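Local coordinates for 3-keto-5-aminohexanoate cleavage protein (Burkholderia xenovorans LB400, PDB 3E02) that binds zinc and probably cleaves beta-keto acids such as 3-keto-5-aminohexanoate, as a TIM-barrel enzyme of the BKACE family, at residues D129-K132 with E136-Y139; T219-D222 with D228-L231. All coordinates share one frame; numbering follows the deposited sequence. Where two conformers were deposited one is given.

Contact 1: residues D129-K132 with E136-Y139; sequences DTFK and ERPY. With EDO (1,2-ethanediol), chain E; EDO (1,2-ethanediol), chain H.
The rim of the F131 ring is set against one face of the R137 guanidinium group, with CE1 of F131 3.4 Å above that plane and over its centre. The two planes stand 82° apart, so the ring comes edge-on to the guanidinium face. One face of the F131 ring carries CB of R137, offset toward the rim; in the plane, at the ring's edge, lie OE1 of E136 and NH2 of R137. CB of E136 reaches CD2 of F131 obliquely at 3.5 Å. These residues join an irregular loop to the first turn of helix 136-142, a surface excursion of the TIM-barrel chain well away from the zinc.

R137 gets there by starting with CG anti to its backbone N and then bending at chi3 (-76°), which brings the guanidinium group up to the loop, beside the F131 rim. The edge of that group faces the carbonyl of D129, and NH2 makes a weak hydrogen bond to O of F128. E136 keeps its chain extended beyond CG and places its carboxylate at the loop backbone: OE2 accepts from N of F133 and also bonds OG1 of T22, while OE1 pairs with OG1 of T20, so the buried acid is gripped at both oxygens.

A 1,2-ethanediol, probably from the crystallisation liquor, bridges loop and helix. Its O1 receives N-H of F131 at 2.9 Å in a nearly straight bond (170°), and its O2 takes the NE hydrogen of R137, also at 2.9 Å.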
ATOM      1  N   ASP A 129      34.125   9.986  20.106  1.00 38.73           N
ATOM      2  CA  ASP A 129      35.041   9.402  21.094  0.50 39.05           C
ATOM      3  C   ASP A 129      35.170  10.272  22.340  1.00 37.39           C
ATOM      4  O   ASP A 129      35.597   9.798  23.380  1.00 38.86           O
ATOM      5  CB  ASP A 129      36.429   9.185  20.471  0.50 39.76           C
ATOM      6  CG  ASP A 129      36.387   8.278  19.239  0.50 41.80           C
ATOM      7  OD1 ASP A 129      35.617   7.292  19.232  0.50 45.93           O
ATOM      8  OD2 ASP A 129      37.136   8.556  18.286  0.50 46.04           O
ATOM      9  N   THR A 130      34.868  11.570  22.194  1.00 35.78           N
ATOM     10  CA  THR A 130      34.932  12.535  23.310  1.00 34.75           C
ATOM     11  C   THR A 130      33.717  13.470  23.236  1.00 33.23           C
ATOM     12  O   THR A 130      33.164  13.688  22.153  1.00 33.09           O
ATOM     13  CB  THR A 130      36.213  13.410  23.310  1.00 34.33           C
ATOM     14  OG1 THR A 130      36.193  14.300  22.191  1.00 32.48           O
ATOM     15  CG2 THR A 130      37.477  12.556  23.266  1.00 34.75           C
ATOM     16  N   PHE A 131      33.339  14.013  24.393  1.00 32.08           N
ATOM     17  CA  PHE A 131      32.203  14.921  24.533  1.00 32.12           C
ATOM     18  C   PHE A 131      32.615  16.186  25.252  1.00 30.81           C
ATOM     19  O   PHE A 131      33.405  16.132  26.201  1.00 30.37           O
ATOM     20  CB  PHE A 131      31.048  14.231  25.259  1.00 33.41           C
ATOM     21  CG  PHE A 131      30.279  13.295  24.387  1.00 32.66           C
ATOM     22  CD1 PHE A 131      30.662  11.958  24.242  1.00 38.07           C
ATOM     23  CD2 PHE A 131      29.181  13.756  23.678  1.00 32.86           C
ATOM     24  CE1 PHE A 131      29.924  11.106  23.400  1.00 34.51           C
ATOM     25  CE2 PHE A 131      28.452  12.911  22.847  1.00 36.43           C
ATOM     26  CZ  PHE A 131      28.835  11.589  22.711  1.00 36.16           C
ATOM     27  N   LYS A 132      32.059  17.314  24.805  1.00 30.55           N
ATOM     28  CA  LYS A 132      32.385  18.627  25.362  1.00 31.52           C
ATOM     29  C   LYS A 132      31.907  18.806  26.806  1.00 31.62           C
ATOM     30  O   LYS A 132      32.636  19.369  27.624  1.00 30.80           O
ATOM     31  CB  LYS A 132      31.817  19.746  24.464  1.00 31.28           C
ATOM     32  CG  LYS A 132      32.274  21.160  24.831  1.00 32.21           C
ATOM     33  CD  LYS A 132      31.781  22.172  23.824  1.00 32.77           C
ATOM     34  CE  LYS A 132      32.211  23.578  24.211  1.00 35.20           C
ATOM     35  NZ  LYS A 132      31.694  24.530  23.189  1.00 35.55           N
ATOM     36  N   GLU A 136      26.229  15.036  28.258  1.00 32.54           N
ATOM     37  CA  GLU A 136      25.878  14.541  26.920  1.00 32.14           C
ATOM     38  C   GLU A 136      25.875  13.035  26.772  1.00 33.62           C
ATOM     39  O   GLU A 136      24.864  12.468  26.347  1.00 32.61           O
ATOM     40  CB  GLU A 136      26.764  15.177  25.837  1.00 32.38           C
ATOM     41  CG  GLU A 136      26.712  16.686  25.782  1.00 31.33           C
ATOM     42  CD  GLU A 136      27.644  17.221  24.723  1.00 31.27           C
ATOM     43  OE1 GLU A 136      27.304  17.138  23.539  1.00 31.62           O
ATOM     44  OE2 GLU A 136      28.729  17.697  25.079  1.00 31.16           O
ATOM     45  N   ARG A 137      26.968  12.370  27.147  1.00 34.15           N
ATOM     46  CA  ARG A 137      27.010  10.908  27.004  1.00 36.27           C
ATOM     47  C   ARG A 137      25.935  10.186  27.861  1.00 35.75           C
ATOM     48  O   ARG A 137      25.245   9.318  27.325  1.00 36.22           O
ATOM     49  CB  ARG A 137      28.406  10.327  27.226  1.00 36.01           C
ATOM     50  CG  ARG A 137      28.538   8.921  26.656  1.00 40.53           C
ATOM     51  CD  ARG A 137      29.833   8.205  27.051  1.00 41.81           C
ATOM     52  NE  ARG A 137      31.041   8.637  26.340  1.00 49.49           N
ATOM     53  CZ  ARG A 137      31.310   8.393  25.048  1.00 53.10           C
ATOM     54  NH1 ARG A 137      30.455   7.737  24.258  1.00 54.29           N
ATOM     55  NH2 ARG A 137      32.459   8.832  24.522  1.00 52.43           N
ATOM     56  N   PRO A 138      25.796  10.528  29.158  1.00 35.35           N
ATOM     57  CA  PRO A 138      24.740   9.911  29.986  1.00 35.86           C
ATOM     58  C   PRO A 138      23.316  10.152  29.459  1.00 34.62           C
ATOM     59  O   PRO A 138      22.487   9.252  29.535  1.00 34.45           O
ATOM     60  CB  PRO A 138      24.938  10.563  31.358  1.00 36.21           C
ATOM     61  CG  PRO A 138      26.305  11.049  31.361  1.00 37.57           C
ATOM     62  CD  PRO A 138      26.636  11.431  29.975  1.00 36.91           C
ATOM     63  N   TYR A 139      23.067  11.342  28.913  1.00 34.60           N
ATOM     64  CA  TYR A 139      21.783  11.694  28.296  1.00 35.00           C
ATOM     65  C   TYR A 139      21.458  10.754  27.136  1.00 34.24           C
ATOM     66  O   TYR A 139      20.402  10.147  27.110  1.00 34.07           O
ATOM     67  CB  TYR A 139      21.809  13.144  27.808  1.00 34.82           C
ATOM     68  CG  TYR A 139      20.547  13.645  27.144  1.00 35.45           C
ATOM     69  CD1 TYR A 139      19.403  13.939  27.899  1.00 36.93           C
ATOM     70  CD2 TYR A 139      20.504  13.880  25.767  1.00 33.85           C
ATOM     71  CE1 TYR A 139      18.239  14.429  27.279  1.00 38.15           C
ATOM     72  CE2 TYR A 139      19.356  14.368  25.149  1.00 31.78           C
ATOM     73  CZ  TYR A 139      18.227  14.639  25.905  1.00 37.55           C
ATOM     74  OH  TYR A 139      17.107  15.137  25.294  1.00 38.48           O
TER
HETATM   75  C1  EDO E 314      34.406  12.397  27.465  1.00 47.73           C
HETATM   76  O1  EDO E 314      35.071  13.242  26.541  1.00 44.53           O
HETATM   77  C2  EDO E 314      33.747  11.263  26.702  1.00 48.80           C
HETATM   78  O2  EDO E 314      32.651  10.772  27.474  1.00 51.95           O
HETATM   79  C1  EDO H 317      17.720  10.877  28.801  1.00 36.50           C
HETATM   80  O1  EDO H 317      18.720   9.882  29.063  1.00 27.48           O
HETATM   81  C2  EDO H 317      16.342  10.521  29.360  1.00 39.77           C
HETATM   82  O2  EDO H 317      16.348   9.361  30.205  1.00 45.13           O

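Contact 2: residues T219-D222 with D228-L231; sequences TIAD and DYYL
Y229 sends its side chain from the start of strand 229-235 across to helix 211-225, where it meets A221 and D222. Its chi1 of 84° sets CG between the backbone N and the carbonyl carbon, and the ring reaches out far enough for its hydroxyl end to come alongside the helix. There CB of A221 sits over one ring face, 3.9 Å from the centroid and 29° off the normal, a CH-pi contact. The methyl lies toward the hydroxyl end of the ring, as its 3.4 Å approach to CZ of Y229 confirms.

The neighbouring D222 starts out pointing away from the strand, but with CG beside its own backbone N the carboxylate swings back. Its OD1 accepts the hydroxyl hydrogen of Y229, OH to OD1 being 2.7 Å. The hydroxyl approaches from above the carboxylate plane, 50° out of it, while OD1 itself lies near the plane of the ring at its edge. That same OD1 also takes the backbone N of M2, so one oxygen ties the chain's N-terminal end to both helix and strand. The Y229 ring also packs on M2, and both Y229 and A221 touch L197 of strand 195-201.

Helix 211-225 is the crossover between parallel strands 195-201 and 229-235, and this helix-on-strand packing belongs to a beta-alpha-beta unit of the TIM barrel.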
ATOM      1  N   THR A 219      -2.788   7.363   3.819  1.00 35.75           N
ATOM      2  CA  THR A 219      -3.970   6.532   3.533  1.00 36.03           C
ATOM      3  C   THR A 219      -4.843   6.321   4.771  1.00 36.04           C
ATOM      4  O   THR A 219      -6.078   6.454   4.707  1.00 35.43           O
ATOM      5  CB  THR A 219      -3.552   5.170   2.929  1.00 36.92           C
ATOM      6  OG1 THR A 219      -2.887   5.432   1.697  1.00 38.75           O
ATOM      7  CG2 THR A 219      -4.733   4.266   2.671  1.00 36.82           C
ATOM      8  N   ILE A 220      -4.192   6.027   5.887  1.00 35.52           N
ATOM      9  CA  ILE A 220      -4.881   5.840   7.166  1.00 35.27           C
ATOM     10  C   ILE A 220      -5.485   7.153   7.663  1.00 35.55           C
ATOM     11  O   ILE A 220      -6.647   7.164   8.091  1.00 35.76           O
ATOM     12  CB  ILE A 220      -3.942   5.199   8.224  1.00 34.75           C
ATOM     13  CG1 ILE A 220      -3.541   3.775   7.784  1.00 36.28           C
ATOM     14  CG2 ILE A 220      -4.600   5.170   9.600  1.00 33.17           C
ATOM     15  CD1 ILE A 220      -4.710   2.800   7.493  1.00 31.72           C
ATOM     16  N   ALA A 221      -4.721   8.247   7.587  1.00 35.49           N
ATOM     17  CA  ALA A 221      -5.213   9.588   7.985  1.00 35.53           C
ATOM     18  C   ALA A 221      -6.425   9.996   7.139  1.00 37.04           C
ATOM     19  O   ALA A 221      -7.390  10.549   7.675  1.00 37.84           O
ATOM     20  CB  ALA A 221      -4.116  10.634   7.890  1.00 34.85           C
ATOM     21  N   ASP A 222      -6.390   9.705   5.836  1.00 37.71           N
ATOM     22  CA  ASP A 222      -7.556   9.964   4.968  1.00 39.14           C
ATOM     23  C   ASP A 222      -8.778   9.171   5.421  1.00 40.27           C
ATOM     24  O   ASP A 222      -9.887   9.704   5.433  1.00 40.60           O
ATOM     25  CB  ASP A 222      -7.279   9.644   3.500  1.00 39.73           C
ATOM     26  CG  ASP A 222      -6.371  10.662   2.813  1.00 42.48           C
ATOM     27  OD1 ASP A 222      -6.115  11.745   3.354  1.00 44.04           O
ATOM     28  OD2 ASP A 222      -5.908  10.359   1.697  1.00 47.97           O
ATOM     29  N   ASP A 228     -10.466  16.904   6.887  1.00 44.61           N
ATOM     30  CA  ASP A 228     -10.259  17.717   8.083  1.00 43.84           C
ATOM     31  C   ASP A 228      -8.811  17.864   8.547  1.00 41.57           C
ATOM     32  O   ASP A 228      -8.606  18.418   9.617  1.00 40.93           O
ATOM     33  CB  ASP A 228     -11.122  17.161   9.242  1.00 45.12           C
ATOM     34  CG  ASP A 228     -12.615  17.284   8.983  1.00 47.44           C
ATOM     35  OD1 ASP A 228     -13.031  18.181   8.224  1.00 51.24           O
ATOM     36  OD2 ASP A 228     -13.379  16.505   9.585  1.00 50.28           O
ATOM     37  N   TYR A 229      -7.814  17.416   7.770  1.00 40.30           N
ATOM     38  CA  TYR A 229      -6.418  17.510   8.217  1.00 39.72           C
ATOM     39  C   TYR A 229      -5.424  18.023   7.174  1.00 38.59           C
ATOM     40  O   TYR A 229      -5.648  17.903   5.974  1.00 36.18           O
ATOM     41  CB  TYR A 229      -5.934  16.149   8.765  1.00 38.89           C
ATOM     42  CG  TYR A 229      -5.442  15.163   7.735  1.00 37.92           C
ATOM     43  CD1 TYR A 229      -6.331  14.346   7.032  1.00 38.41           C
ATOM     44  CD2 TYR A 229      -4.072  15.033   7.461  1.00 37.30           C
ATOM     45  CE1 TYR A 229      -5.883  13.443   6.076  1.00 42.61           C
ATOM     46  CE2 TYR A 229      -3.610  14.131   6.511  1.00 38.34           C
ATOM     47  CZ  TYR A 229      -4.513  13.332   5.823  1.00 40.72           C
ATOM     48  OH  TYR A 229      -4.048  12.452   4.888  1.00 43.56           O
ATOM     49  N   TYR A 230      -4.316  18.573   7.678  1.00 38.37           N
ATOM     50  CA  TYR A 230      -3.157  18.938   6.862  1.00 39.22           C
ATOM     51  C   TYR A 230      -2.056  17.971   7.234  1.00 38.20           C
ATOM     52  O   TYR A 230      -1.869  17.682   8.422  1.00 39.13           O
ATOM     53  CB  TYR A 230      -2.647  20.331   7.161  1.00 40.49           C
ATOM     54  CG  TYR A 230      -3.499  21.402   6.606  1.00 40.92           C
ATOM     55  CD1 TYR A 230      -3.490  21.679   5.233  1.00 42.53           C
ATOM     56  CD2 TYR A 230      -4.301  22.181   7.441  1.00 43.11           C
ATOM     57  CE1 TYR A 230      -4.276  22.689   4.712  1.00 45.17           C
ATOM     58  CE2 TYR A 230      -5.080  23.181   6.928  1.00 43.59           C
ATOM     59  CZ  TYR A 230      -5.067  23.438   5.576  1.00 43.22           C
ATOM     60  OH  TYR A 230      -5.865  24.438   5.101  1.00 48.23           O
ATOM     61  N   LEU A 231      -1.342  17.483   6.222  1.00 37.52           N
ATOM     62  CA  LEU A 231      -0.197  16.594   6.402  1.00 36.93           C
ATOM     63  C   LEU A 231       1.053  17.460   6.503  1.00 37.18           C
ATOM     64  O   LEU A 231       1.202  18.421   5.740  1.00 36.22           O
ATOM     65  CB  LEU A 231      -0.037  15.661   5.193  1.00 36.99           C
ATOM     66  CG  LEU A 231       1.163  14.704   5.138  1.00 37.95           C
ATOM     67  CD1 LEU A 231       1.093  13.698   6.292  1.00 39.99           C
ATOM     68  CD2 LEU A 231       1.271  14.019   3.778  1.00 37.31           C
TER

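Contacts 1 and 2 sit on opposite sides of the chain's centre, their own centres about 39 Å apart and their nearest atoms about 25 Å apart, so neither touches the other. They follow in series along the chain: the loop and helix start of 129-139 closes before the barrel unit holding 219-231 begins. Contact 1 is a surface feature, its centre about 24 Å from that of the chain, whereas contact 2, its centre about 18 Å from that of the chain, is buried and joins a barrel strand to its outer helix. Both lie away from the zinc site formed by H50, H52 and E259, and neither supplies a metal ligand.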